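Sensor protein (Vibrio parahaemolyticus, PDB 3I9Y) is a TMAO-responsive membrane receptor that probably transfers phosphate from ATP to a protein histidine, and is represented here by its sensor domain of two stacked four-helix bundles. Local coordinates at residues 5-8 with 9-13; 68-71 with 72-76; 104-107 with 108-111; 215-218 with 219-223. All coordinates share one frame; numbering follows the deposited sequence.

Contact 1. Residues 5-8 with 9-13; sequences AMIE and ARQVS
R10 folds back along the helix over the carbonyl oxygens of M6 and I7, one turn earlier. Its CB lies 3.7 Å from M6 O. Its CG comes closer, 3.3 Å from the same M6 O. This follows from chi1 of -76°, which sets CG beside the backbone N and anti to the carbonyl carbon. CD is the next atom out. It passes M6 CG at 4.4 Å, a loose apolar approach. The chain then bends at chi3 (70°) and carries the guanidinium to a water. R10 NH1 donates to this water over 2.6 Å, and the water lies at the edge of the guanidinium, in its plane. The same water donates to I7 O at 2.7 Å. The solvent molecule therefore ties the tip of the arginine to the backbone of its own helix. I7 O also receives the amide of Q11, but that bond is weak. The helical bonds A9 N to A5 O, R10 N to M6 O and V12 N to E8 O are shorter than it. V12 turns its CG2 back to 3.4 Å from E8 O. I7 and Q11 run alongside each other on the surface near R10. This is a local contact in the opening turns of helix 5-27, at one end of the sensor domain. E8 and Q11 rest on H52 of helix 32-58, and E8 also touches E55 and L56. A9 and V12 meet V264 of helix 232-267, while V12 and S13 touch N261.

Contact 2. Residues 68-71 with 72-76; sequences ALES and NVQNV
N72 and V73 bond back to A68 and L69 through regular backbone hydrogen bonds. N72 N donates to A68 O at 2.8 Å. V73 N to L69 O, Q74 N to E70 O and N75 N to S71 O continue the helical pattern. Apolar packing is slight. L69 CG approaches V73 CG2 at 4.4 Å. V73 CG2 also lies 3.2 Å from L69 O. V73 has its CG1 anti to the backbone N (chi1 168°), which leaves CG2 to lean back along the helix. These two residues face the bundle. L69 packs on L260 and L267 of helix 232-267 and on I53 of helix 32-58, and V73 packs on I53 and L50. The segment belongs to helix 63-114, the longest of the chain; a coiled coil is predicted for residues 66-117, which takes in most of this helix. Here it takes part in one of the two stacked four-helix bundles of the sensor domain. The polar side chains fall into two kinds. Both asparagines lean back over a carbonyl oxygen: N72 CG sits 3.2 Å from A68 O, and N75 CG sits 3.3 Å from S71 O. Neither amide nitrogen makes a hydrogen bond to that oxygen, because the angles are poor. N72 is buried, and its ND2 instead makes a weak bond to T263 OG1. E70 and Q74 cross obliquely on the exposed side, with the carboxylate and amide planes 78° apart. E70 OE2 comes to 3.5 Å from Q74 CG.

Contact 3. Residues 104-107 with 108-111; sequences MRLL and SEEL
S108 makes two hydrogen bonds to one acceptor, the carbonyl oxygen of M104. Its hydroxyl OG donates to M104 O over 2.9 Å. Its amide N reaches the same oxygen at 3.0 Å. The two donors come from opposite faces of the carbonyl plane. A chi1 of -69° sets OG beside the backbone N, where it can reach the oxygen that the amide already bonds. One turn of the helix is also closed by E109 N to R105 O, E110 N to L106 O and L111 N to L107 O. On the exposed side L106 and E109 extend next to each other. L106 CD2 is 3.5 Å from E109 OE1. The E109 chain bends at chi2, which brings its carboxylate back toward L106. R105 NH1 stands 4.2 Å from E109 OE1, beyond a salt bridge. R105 has its salt bridge with E102 instead, one turn before. Farther out, M104 and S108 face I177 and L174 of helix 158-180. L107 and L111 pack on helix 213-228, at L222, E225 and L226 for L107 and at M219 for L111. A serine can thus be buried among apolar side chains in this four-helix bundle, because its hydroxyl is satisfied within its own helix. The R105 and E109 charges may attract each other weakly, probably less than R105 and E102 do.

Contact 4. Residues 215-218 with 219-223; sequences RSKQ and MSQLL
R215 and M219 project in the same direction, one turn apart on helix 213-228. R215 NH1 is 4.2 Å from M219 SD, a loose approach that is oblique to the guanidinium. The R215 chain bends at chi2 and chi3 to come alongside. M219 CG lies 3.4 Å from R215 O, and the amide of M219 donates to that same oxygen at 2.9 Å. On the exposed side K217 and Q221 take a different course: their side chains slant across each other. K217 CD is 3.6 Å from Q221 NE2. Both residues start from the crowded position, with CG between the backbone N and the carbonyl carbon (chi1 71° for K217, 49° for Q221). Q221 then turns back over the preceding carbonyls. Its CG is 3.3 Å from Q218 O, and its CD is 3.3 Å from K217 O. S220 has its CB 3.1 Å from S216 O, a tight fit. The amide of S220 donates to S216 O and also, weakly, to K217 O. Q221 N to K217 O and L222 N to Q218 O complete the turn. Ahead of the segment, D212 OD2 accepts from the amide of R215. Three neighbouring helices meet this one. S220 and L223 touch helix 186-208, both at V207. Q218, M219 and L222 meet L114 of helix 63-114. R215 touches L163 and M219 touches L166, both on helix 158-180.

Each contact joins successive turns within one helix; three helices are involved. Contact 1 is the surface one, and there a water links an arginine to the backbone. The others are partly buried, with apolar side chains packed inward and mostly polar ones outside, though L106 of contact 3 is exposed. Contacts 2 and 3 share helix 63-114, with centres about 53 Å apart on opposite sides of the chain's centre. Contacts 1 and 2 lie toward one end, their centres 16 Å apart, without touching. Contacts 3 and 4 do touch, through apolar side chains of two neighbouring helices. Buried polar groups also differ. The buried N72 bonds weakly to another helix, whereas the hydroxyl of S108 bonds within its own.

Contact 1. Residues 5-8 with 9-13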
ATOM      1  N   ALA A   5      -4.218  11.767  39.892  1.00 34.99           N
ATOM      2  CA  ALA A   5      -4.953  11.089  38.863  1.00 34.71           C
ATOM      3  C   ALA A   5      -4.731  12.149  37.727  1.00 35.47           C
ATOM      4  O   ALA A   5      -4.600  11.819  36.583  1.00 33.72           O
ATOM      5  CB  ALA A   5      -6.370  11.050  39.167  1.00 32.07           C
ATOM      6  N   MET A   6      -4.740  13.429  38.092  1.00 35.09           N
ATOM      7  CA  MET A   6      -4.528  14.451  37.126  1.00 35.57           C
ATOM      8  C   MET A   6      -3.080  14.391  36.501  1.00 32.69           C
ATOM      9  O   MET A   6      -2.897  14.629  35.345  1.00 34.00           O
ATOM     10  CB  MET A   6      -4.855  15.758  37.777  1.00 38.64           C
ATOM     11  CG  MET A   6      -4.146  16.902  37.196  1.00 43.50           C
ATOM     12  SD  MET A   6      -4.178  18.391  38.348  1.00 50.33           S
ATOM     13  CE  MET A   6      -5.967  18.221  38.926  1.00 41.87           C
ATOM     14  N   ILE A   7      -2.097  14.035  37.293  1.00 29.31           N
ATOM     15  CA  ILE A   7      -0.743  13.927  36.872  1.00 27.09           C
ATOM     16  C   ILE A   7      -0.637  12.764  35.741  1.00 28.69           C
ATOM     17  O   ILE A   7       0.038  12.981  34.704  1.00 25.35           O
ATOM     18  CB  ILE A   7       0.193  13.624  37.998  1.00 24.97           C
ATOM     19  CG1 ILE A   7       0.505  14.938  38.770  1.00 24.71           C
ATOM     20  CG2 ILE A   7       1.437  12.840  37.502  1.00 22.14           C
ATOM     21  CD1 ILE A   7       1.395  14.750  39.998  1.00 22.79           C
ATOM     22  N   GLU A   8      -1.223  11.597  36.023  1.00 26.73           N
ATOM     23  CA  GLU A   8      -1.323  10.482  35.076  1.00 27.64           C
ATOM     24  C   GLU A   8      -2.129  10.886  33.866  1.00 27.42           C
ATOM     25  O   GLU A   8      -1.642  10.587  32.801  1.00 28.75           O
ATOM     26  CB  GLU A   8      -1.950   9.205  35.704  1.00 29.03           C
ATOM     27  CG  GLU A   8      -1.103   8.583  36.798  1.00 31.41           C
ATOM     28  CD  GLU A   8       0.378   8.447  36.443  1.00 35.54           C
ATOM     29  OE1 GLU A   8       0.684   7.883  35.359  1.00 38.29           O
ATOM     30  OE2 GLU A   8       1.326   8.815  37.206  1.00 36.13           O
ATOM     31  N   ALA A   9      -3.264  11.616  33.964  1.00 25.44           N
ATOM     32  CA  ALA A   9      -4.056  11.940  32.808  1.00 26.65           C
ATOM     33  C   ALA A   9      -3.355  12.874  31.801  1.00 27.69           C
ATOM     34  O   ALA A   9      -3.582  12.766  30.560  1.00 27.15           O
ATOM     35  CB  ALA A   9      -5.512  12.590  33.157  1.00 23.78           C
ATOM     36  N   ARG A  10      -2.547  13.813  32.321  1.00 27.75           N
ATOM     37  CA  ARG A  10      -1.888  14.791  31.454  1.00 27.31           C
ATOM     38  C   ARG A  10      -0.847  13.945  30.605  1.00 26.80           C
ATOM     39  O   ARG A  10      -0.673  14.250  29.470  1.00 27.84           O
ATOM     40  CB  ARG A  10      -1.145  15.778  32.336  1.00 28.43           C
ATOM     41  CG  ARG A  10      -2.056  16.805  33.007  1.00 29.86           C
ATOM     42  CD  ARG A  10      -1.190  17.774  34.024  1.00 30.44           C
ATOM     43  NE  ARG A  10      -0.365  18.619  33.132  1.00 32.72           N
ATOM     44  CZ  ARG A  10       0.942  18.452  32.902  1.00 32.52           C
ATOM     45  NH1 ARG A  10       1.628  17.462  33.546  1.00 31.83           N
ATOM     46  NH2 ARG A  10       1.546  19.280  31.993  1.00 31.96           N
ATOM     47  N   GLN A  11      -0.071  13.051  31.245  1.00 25.44           N
ATOM     48  CA  GLN A  11       0.871  12.221  30.560  1.00 25.21           C
ATOM     49  C   GLN A  11       0.122  11.298  29.498  1.00 25.63           C
ATOM     50  O   GLN A  11       0.575  11.159  28.368  1.00 23.41           O
ATOM     51  CB  GLN A  11       1.641  11.461  31.526  1.00 23.93           C
ATOM     52  CG  GLN A  11       2.726  12.428  32.105  1.00 28.64           C
ATOM     53  CD  GLN A  11       3.457  11.775  33.302  1.00 30.97           C
ATOM     54  OE1 GLN A  11       2.847  11.677  34.469  1.00 33.20           O
ATOM     55  NE2 GLN A  11       4.704  11.339  33.102  1.00 30.20           N
ATOM     56  N   VAL A  12      -1.000  10.706  29.869  1.00 25.41           N
ATOM     57  CA  VAL A  12      -1.730   9.900  28.903  1.00 25.07           C
ATOM     58  C   VAL A  12      -2.118  10.803  27.689  1.00 26.72           C
ATOM     59  O   VAL A  12      -2.051  10.377  26.450  1.00 25.61           O
ATOM     60  CB  VAL A  12      -3.086   9.319  29.534  1.00 23.92           C
ATOM     61  CG1 VAL A  12      -3.962   8.633  28.466  1.00 23.68           C
ATOM     62  CG2 VAL A  12      -2.654   8.268  30.592  1.00 22.97           C
ATOM     63  N   SER A  13      -2.609  12.007  27.984  1.00 25.53           N
ATOM     64  CA  SER A  13      -3.102  12.881  26.890  1.00 26.09           C
ATOM     65  C   SER A  13      -1.879  13.310  25.957  1.00 26.93           C
ATOM     66  O   SER A  13      -1.967  13.383  24.712  1.00 25.57           O
ATOM     67  CB  SER A  13      -3.718  14.172  27.492  1.00 26.73           C
ATOM     68  OG  SER A  13      -3.915  15.068  26.409  1.00 27.76           O
TER
HETATM   69  O   HOH W   1       1.490  15.237  34.935  1.00 30.38           O

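Contact 2. Residues 68-71 with 72-76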
ATOM      1  N   ALA A  68     -14.903   0.350  30.705  1.00 26.07           N
ATOM      2  CA  ALA A  68     -14.852   1.133  29.539  1.00 25.36           C
ATOM      3  C   ALA A  68     -13.344   1.468  29.252  1.00 25.76           C
ATOM      4  O   ALA A  68     -12.848   1.306  28.117  1.00 26.42           O
ATOM      5  CB  ALA A  68     -15.741   2.446  29.683  1.00 23.12           C
ATOM      6  N   LEU A  69     -12.563   1.847  30.234  1.00 23.91           N
ATOM      7  CA  LEU A  69     -11.181   2.147  29.991  1.00 24.33           C
ATOM      8  C   LEU A  69     -10.389   0.850  29.407  1.00 25.19           C
ATOM      9  O   LEU A  69      -9.574   0.980  28.507  1.00 24.36           O
ATOM     10  CB  LEU A  69     -10.465   2.465  31.292  1.00 22.76           C
ATOM     11  CG  LEU A  69      -9.009   2.838  31.201  1.00 24.48           C
ATOM     12  CD1 LEU A  69      -9.051   4.227  30.451  1.00 23.62           C
ATOM     13  CD2 LEU A  69      -8.360   3.112  32.617  1.00 26.02           C
ATOM     14  N   GLU A  70     -10.656  -0.336  29.932  1.00 24.27           N
ATOM     15  CA  GLU A  70      -9.970  -1.553  29.533  1.00 24.31           C
ATOM     16  C   GLU A  70     -10.389  -1.814  28.059  1.00 24.62           C
ATOM     17  O   GLU A  70      -9.501  -2.129  27.264  1.00 25.02           O
ATOM     18  CB  GLU A  70     -10.388  -2.687  30.352  1.00 24.25           C
ATOM     19  CG  GLU A  70     -10.013  -4.045  29.776  1.00 28.26           C
ATOM     20  CD  GLU A  70      -8.436  -4.329  29.767  1.00 30.99           C
ATOM     21  OE1 GLU A  70      -7.666  -3.582  30.464  1.00 33.35           O
ATOM     22  OE2 GLU A  70      -7.972  -5.301  28.999  1.00 30.87           O
ATOM     23  N   SER A  71     -11.665  -1.634  27.693  1.00 22.75           N
ATOM     24  CA  SER A  71     -11.944  -1.941  26.368  1.00 24.34           C
ATOM     25  C   SER A  71     -11.339  -0.754  25.425  1.00 24.12           C
ATOM     26  O   SER A  71     -10.847  -1.029  24.261  1.00 22.52           O
ATOM     27  CB  SER A  71     -13.451  -2.166  26.323  1.00 26.13           C
ATOM     28  OG  SER A  71     -13.934  -1.426  25.294  1.00 30.51           O
ATOM     29  N   ASN A  72     -11.319   0.547  25.889  1.00 22.80           N
ATOM     30  CA  ASN A  72     -10.708   1.596  25.068  1.00 21.58           C
ATOM     31  C   ASN A  72      -9.169   1.205  24.853  1.00 21.36           C
ATOM     32  O   ASN A  72      -8.653   1.431  23.751  1.00 20.36           O
ATOM     33  CB  ASN A  72     -10.647   2.954  25.713  1.00 21.57           C
ATOM     34  CG  ASN A  72     -11.987   3.539  25.942  1.00 25.15           C
ATOM     35  OD1 ASN A  72     -12.998   3.258  25.215  1.00 25.01           O
ATOM     36  ND2 ASN A  72     -12.062   4.322  26.968  1.00 20.97           N
ATOM     37  N   VAL A  73      -8.465   0.650  25.859  1.00 19.18           N
ATOM     38  CA  VAL A  73      -7.112   0.351  25.719  1.00 19.39           C
ATOM     39  C   VAL A  73      -6.891  -0.862  24.688  1.00 20.24           C
ATOM     40  O   VAL A  73      -5.900  -0.845  23.858  1.00 19.07           O
ATOM     41  CB  VAL A  73      -6.494   0.001  27.094  1.00 21.32           C
ATOM     42  CG1 VAL A  73      -5.148  -0.586  26.979  1.00 17.97           C
ATOM     43  CG2 VAL A  73      -6.450   1.253  27.985  1.00 20.28           C
ATOM     44  N   GLN A  74      -7.721  -1.898  24.784  1.00 18.04           N
ATOM     45  CA  GLN A  74      -7.608  -3.031  23.900  1.00 18.57           C
ATOM     46  C   GLN A  74      -7.873  -2.521  22.423  1.00 18.30           C
ATOM     47  O   GLN A  74      -7.192  -2.969  21.492  1.00 19.30           O
ATOM     48  CB  GLN A  74      -8.651  -4.112  24.198  1.00 19.55           C
ATOM     49  CG  GLN A  74      -8.354  -4.801  25.581  1.00 23.39           C
ATOM     50  CD  GLN A  74      -9.258  -6.004  25.852  1.00 29.38           C
ATOM     51  OE1 GLN A  74      -9.341  -6.423  27.048  1.00 33.56           O
ATOM     52  NE2 GLN A  74      -9.825  -6.647  24.819  1.00 26.14           N
ATOM     53  N   ASN A  75      -8.826  -1.629  22.224  1.00 18.24           N
ATOM     54  CA  ASN A  75      -9.094  -1.179  20.929  1.00 19.82           C
ATOM     55  C   ASN A  75      -7.888  -0.416  20.330  1.00 20.57           C
ATOM     56  O   ASN A  75      -7.626  -0.602  19.125  1.00 20.55           O
ATOM     57  CB  ASN A  75     -10.322  -0.307  20.804  1.00 20.94           C
ATOM     58  CG  ASN A  75     -11.599  -1.107  21.082  1.00 24.80           C
ATOM     59  OD1 ASN A  75     -11.593  -2.323  20.955  1.00 24.65           O
ATOM     60  ND2 ASN A  75     -12.695  -0.390  21.480  1.00 23.43           N
ATOM     61  N   VAL A  76      -7.202   0.415  21.111  1.00 19.03           N
ATOM     62  CA  VAL A  76      -6.066   1.130  20.655  1.00 19.02           C
ATOM     63  C   VAL A  76      -4.977   0.117  20.339  1.00 19.76           C
ATOM     64  O   VAL A  76      -4.367   0.176  19.226  1.00 18.02           O
ATOM     65  CB  VAL A  76      -5.586   2.126  21.718  1.00 21.10           C
ATOM     66  CG1 VAL A  76      -4.140   2.590  21.517  1.00 21.83           C
ATOM     67  CG2 VAL A  76      -6.553   3.359  21.781  1.00 19.51           C
TER

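Contact 3. Residues 104-107 with 108-111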
ATOM      1  N   MET A 104       8.880  -5.767 -17.106  1.00 19.02           N
ATOM      2  CA  MET A 104       8.000  -5.477 -18.259  1.00 18.07           C
ATOM      3  C   MET A 104       8.617  -4.347 -19.154  1.00 19.42           C
ATOM      4  O   MET A 104       8.384  -4.384 -20.452  1.00 17.69           O
ATOM      5  CB  MET A 104       6.593  -5.060 -17.823  1.00 16.65           C
ATOM      6  CG  MET A 104       5.946  -6.353 -17.264  1.00 17.97           C
ATOM      7  SD  MET A 104       4.185  -5.832 -16.822  1.00 26.51           S
ATOM      8  CE  MET A 104       4.590  -5.888 -15.657  1.00 20.32           C
ATOM      9  N   ARG A 105       9.238  -3.327 -18.531  1.00 14.95           N
ATOM     10  CA  ARG A 105       9.842  -2.232 -19.321  1.00 15.46           C
ATOM     11  C   ARG A 105      11.039  -2.926 -20.136  1.00 17.04           C
ATOM     12  O   ARG A 105      11.220  -2.609 -21.376  1.00 16.99           O
ATOM     13  CB  ARG A 105      10.518  -1.118 -18.440  1.00 13.31           C
ATOM     14  CG  ARG A 105      11.144   0.076 -19.351  1.00 15.54           C
ATOM     15  CD  ARG A 105      11.753   1.088 -18.186  1.00 14.58           C
ATOM     16  NE  ARG A 105      12.981   0.373 -17.703  1.00 15.89           N
ATOM     17  CZ  ARG A 105      14.094   0.232 -18.446  1.00 19.92           C
ATOM     18  NH1 ARG A 105      14.117   0.747 -19.668  1.00 21.93           N
ATOM     19  NH2 ARG A 105      15.194  -0.429 -18.087  1.00 16.19           N
ATOM     20  N   LEU A 106      11.874  -3.771 -19.526  1.00 13.71           N
ATOM     21  CA  LEU A 106      12.967  -4.325 -20.335  1.00 15.62           C
ATOM     22  C   LEU A 106      12.440  -5.200 -21.549  1.00 16.94           C
ATOM     23  O   LEU A 106      13.058  -5.257 -22.586  1.00 16.47           O
ATOM     24  CB  LEU A 106      13.855  -5.335 -19.482  1.00 14.47           C
ATOM     25  CG  LEU A 106      14.515  -4.457 -18.395  1.00 16.37           C
ATOM     26  CD1 LEU A 106      15.248  -5.376 -17.408  1.00 17.43           C
ATOM     27  CD2 LEU A 106      15.673  -3.800 -19.137  1.00 19.02           C
ATOM     28  N   LEU A 107      11.440  -6.058 -21.311  1.00 16.55           N
ATOM     29  CA  LEU A 107      10.904  -6.914 -22.369  1.00 18.98           C
ATOM     30  C   LEU A 107      10.334  -5.970 -23.452  1.00 19.54           C
ATOM     31  O   LEU A 107      10.464  -6.258 -24.597  1.00 19.21           O
ATOM     32  CB  LEU A 107       9.665  -7.795 -21.857  1.00 19.47           C
ATOM     33  CG  LEU A 107      10.242  -8.820 -20.898  1.00 20.29           C
ATOM     34  CD1 LEU A 107       8.990  -9.252 -20.190  1.00 18.97           C
ATOM     35  CD2 LEU A 107      10.978 -10.000 -21.573  1.00 20.72           C
ATOM     36  N   SER A 108       9.624  -4.927 -23.101  1.00 19.16           N
ATOM     37  CA  SER A 108       9.062  -3.989 -24.113  1.00 22.45           C
ATOM     38  C   SER A 108      10.124  -3.317 -25.016  1.00 24.79           C
ATOM     39  O   SER A 108       9.914  -3.122 -26.216  1.00 25.88           O
ATOM     40  CB  SER A 108       8.327  -2.785 -23.450  1.00 21.66           C
ATOM     41  OG  SER A 108       7.126  -3.389 -22.829  1.00 27.56           O
ATOM     42  N   GLU A 109      11.182  -2.865 -24.439  1.00 26.08           N
ATOM     43  CA  GLU A 109      12.202  -2.244 -25.176  1.00 28.64           C
ATOM     44  C   GLU A 109      12.820  -3.298 -26.083  1.00 28.52           C
ATOM     45  O   GLU A 109      13.186  -2.998 -27.232  1.00 28.71           O
ATOM     46  CB  GLU A 109      13.284  -1.639 -24.201  1.00 30.59           C
ATOM     47  CG  GLU A 109      14.809  -2.348 -24.362  1.00 38.72           C
ATOM     48  CD  GLU A 109      15.516  -2.987 -23.008  1.00 40.94           C
ATOM     49  OE1 GLU A 109      16.131  -2.019 -22.156  1.00 43.33           O
ATOM     50  OE2 GLU A 109      15.553  -4.368 -22.854  1.00 37.70           O
ATOM     51  N   GLU A 110      13.101  -4.489 -25.545  1.00 27.18           N
ATOM     52  CA  GLU A 110      13.628  -5.469 -26.385  1.00 28.36           C
ATOM     53  C   GLU A 110      12.658  -5.808 -27.592  1.00 27.39           C
ATOM     54  O   GLU A 110      13.009  -6.045 -28.712  1.00 26.89           O
ATOM     55  CB  GLU A 110      13.750  -6.642 -25.569  1.00 30.86           C
ATOM     56  CG  GLU A 110      14.583  -7.545 -26.157  1.00 33.58           C
ATOM     57  CD  GLU A 110      14.918  -8.625 -25.165  1.00 39.48           C
ATOM     58  OE1 GLU A 110      15.356  -9.705 -25.679  1.00 41.62           O
ATOM     59  OE2 GLU A 110      14.714  -8.435 -23.888  1.00 41.81           O
ATOM     60  N   LEU A 111      11.385  -5.904 -27.325  1.00 27.99           N
ATOM     61  CA  LEU A 111      10.443  -6.150 -28.428  1.00 27.70           C
ATOM     62  C   LEU A 111      10.515  -4.978 -29.465  1.00 30.95           C
ATOM     63  O   LEU A 111      10.598  -5.163 -30.729  1.00 27.38           O
ATOM     64  CB  LEU A 111       9.116  -6.074 -27.878  1.00 27.77           C
ATOM     65  CG  LEU A 111       7.873  -6.371 -28.696  1.00 28.93           C
ATOM     66  CD1 LEU A 111       7.875  -7.776 -29.441  1.00 27.52           C
ATOM     67  CD2 LEU A 111       6.910  -6.483 -27.403  1.00 28.59           C
TER

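Contact 4. Residues 215-218 with 219-223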
ATOM      1  N   ARG A 215      12.395 -13.205 -36.662  1.00 50.88           N
ATOM      2  CA  ARG A 215      11.856 -12.054 -35.960  1.00 50.06           C
ATOM      3  C   ARG A 215      10.556 -12.456 -35.374  1.00 46.81           C
ATOM      4  O   ARG A 215      10.322 -12.208 -34.236  1.00 45.94           O
ATOM      5  CB  ARG A 215      11.513 -10.845 -36.798  1.00 52.54           C
ATOM      6  CG  ARG A 215      12.574 -10.446 -37.631  1.00 58.47           C
ATOM      7  CD  ARG A 215      13.398  -9.264 -37.038  1.00 62.81           C
ATOM      8  NE  ARG A 215      13.073  -8.046 -37.772  1.00 64.80           N
ATOM      9  CZ  ARG A 215      11.825  -7.705 -37.909  1.00 66.30           C
ATOM     10  NH1 ARG A 215      10.890  -8.491 -37.354  1.00 66.85           N
ATOM     11  NH2 ARG A 215      11.530  -6.612 -38.591  1.00 68.75           N
ATOM     12  N   SER A 216       9.745 -13.112 -36.178  1.00 44.54           N
ATOM     13  CA  SER A 216       8.437 -13.521 -35.777  1.00 42.71           C
ATOM     14  C   SER A 216       8.551 -14.331 -34.500  1.00 41.37           C
ATOM     15  O   SER A 216       7.827 -14.096 -33.546  1.00 38.65           O
ATOM     16  CB  SER A 216       7.782 -14.377 -36.811  1.00 44.22           C
ATOM     17  OG  SER A 216       6.389 -14.202 -36.687  1.00 46.00           O
ATOM     18  N   LYS A 217       9.467 -15.302 -34.447  1.00 40.36           N
ATOM     19  CA  LYS A 217       9.351 -15.992 -33.223  1.00 39.25           C
ATOM     20  C   LYS A 217      10.045 -15.298 -32.069  1.00 36.36           C
ATOM     21  O   LYS A 217       9.596 -15.564 -30.991  1.00 34.92           O
ATOM     22  CB  LYS A 217       9.729 -17.474 -33.305  1.00 40.77           C
ATOM     23  CG  LYS A 217      11.099 -17.694 -33.486  1.00 45.69           C
ATOM     24  CD  LYS A 217      11.983 -17.777 -32.213  1.00 49.18           C
ATOM     25  CE  LYS A 217      13.509 -17.649 -32.705  1.00 51.93           C
ATOM     26  NZ  LYS A 217      14.580 -17.350 -31.657  1.00 53.31           N
ATOM     27  N   GLN A 218      11.112 -14.483 -32.263  1.00 34.12           N
ATOM     28  CA  GLN A 218      11.639 -13.877 -31.101  1.00 33.82           C
ATOM     29  C   GLN A 218      10.529 -12.863 -30.570  1.00 31.86           C
ATOM     30  O   GLN A 218      10.435 -12.829 -29.347  1.00 29.73           O
ATOM     31  CB  GLN A 218      12.963 -13.167 -31.249  1.00 36.40           C
ATOM     32  CG  GLN A 218      13.714 -13.637 -32.401  1.00 42.14           C
ATOM     33  CD  GLN A 218      15.196 -13.536 -32.336  1.00 45.58           C
ATOM     34  OE1 GLN A 218      15.824 -12.517 -31.846  1.00 48.44           O
ATOM     35  NE2 GLN A 218      15.841 -14.622 -32.816  1.00 48.60           N
ATOM     36  N   MET A 219       9.694 -12.199 -31.401  1.00 27.34           N
ATOM     37  CA  MET A 219       8.742 -11.253 -30.906  1.00 27.75           C
ATOM     38  C   MET A 219       7.673 -12.034 -30.171  1.00 28.96           C
ATOM     39  O   MET A 219       7.157 -11.648 -29.069  1.00 26.28           O
ATOM     40  CB  MET A 219       8.038 -10.515 -32.047  1.00 26.93           C
ATOM     41  CG  MET A 219       9.043  -9.479 -32.702  1.00 31.03           C
ATOM     42  SD  MET A 219       8.366  -8.565 -34.036  1.00 36.51           S
ATOM     43  CE  MET A 219       7.466  -7.465 -33.270  1.00 38.27           C
ATOM     44  N   SER A 220       7.406 -13.234 -30.689  1.00 28.36           N
ATOM     45  CA  SER A 220       6.271 -13.901 -30.164  1.00 30.06           C
ATOM     46  C   SER A 220       6.605 -14.500 -28.714  1.00 29.52           C
ATOM     47  O   SER A 220       5.761 -14.545 -27.765  1.00 29.47           O
ATOM     48  CB  SER A 220       5.856 -14.877 -31.328  1.00 32.36           C
ATOM     49  OG  SER A 220       5.066 -15.783 -30.680  1.00 33.62           O
ATOM     50  N   GLN A 221       7.830 -14.916 -28.496  1.00 28.68           N
ATOM     51  CA  GLN A 221       8.094 -15.335 -27.181  1.00 31.01           C
ATOM     52  C   GLN A 221       8.213 -14.139 -26.222  1.00 29.27           C
ATOM     53  O   GLN A 221       7.971 -14.341 -25.101  1.00 29.67           O
ATOM     54  CB  GLN A 221       9.418 -16.166 -26.971  1.00 34.45           C
ATOM     55  CG  GLN A 221      10.590 -15.617 -27.541  1.00 41.91           C
ATOM     56  CD  GLN A 221      11.260 -16.796 -28.437  1.00 47.17           C
ATOM     57  OE1 GLN A 221      10.573 -17.844 -28.724  1.00 50.02           O
ATOM     58  NE2 GLN A 221      12.537 -16.611 -28.875  1.00 48.44           N
ATOM     59  N   LEU A 222       8.559 -12.936 -26.660  1.00 26.02           N
ATOM     60  CA  LEU A 222       8.638 -11.808 -25.719  1.00 24.97           C
ATOM     61  C   LEU A 222       7.244 -11.487 -25.314  1.00 23.53           C
ATOM     62  O   LEU A 222       6.932 -11.127 -24.152  1.00 22.69           O
ATOM     63  CB  LEU A 222       9.294 -10.569 -26.360  1.00 22.29           C
ATOM     64  CG  LEU A 222      10.743 -10.832 -26.443  1.00 25.34           C
ATOM     65  CD1 LEU A 222      11.298  -9.622 -27.408  1.00 24.50           C
ATOM     66  CD2 LEU A 222      11.476 -10.626 -25.107  1.00 26.17           C
ATOM     67  N   LEU A 223       6.329 -11.627 -26.252  1.00 23.09           N
ATOM     68  CA  LEU A 223       4.975 -11.280 -25.909  1.00 22.91           C
ATOM     69  C   LEU A 223       4.428 -12.363 -24.921  1.00 23.79           C
ATOM     70  O   LEU A 223       3.516 -12.058 -24.062  1.00 20.43           O
ATOM     71  CB  LEU A 223       4.095 -11.219 -27.178  1.00 24.21           C
ATOM     72  CG  LEU A 223       4.395 -10.029 -28.074  1.00 25.28           C
ATOM     73  CD1 LEU A 223       3.591 -10.220 -29.481  1.00 22.66           C
ATOM     74  CD2 LEU A 223       3.687  -8.788 -27.435  1.00 22.44           C
TER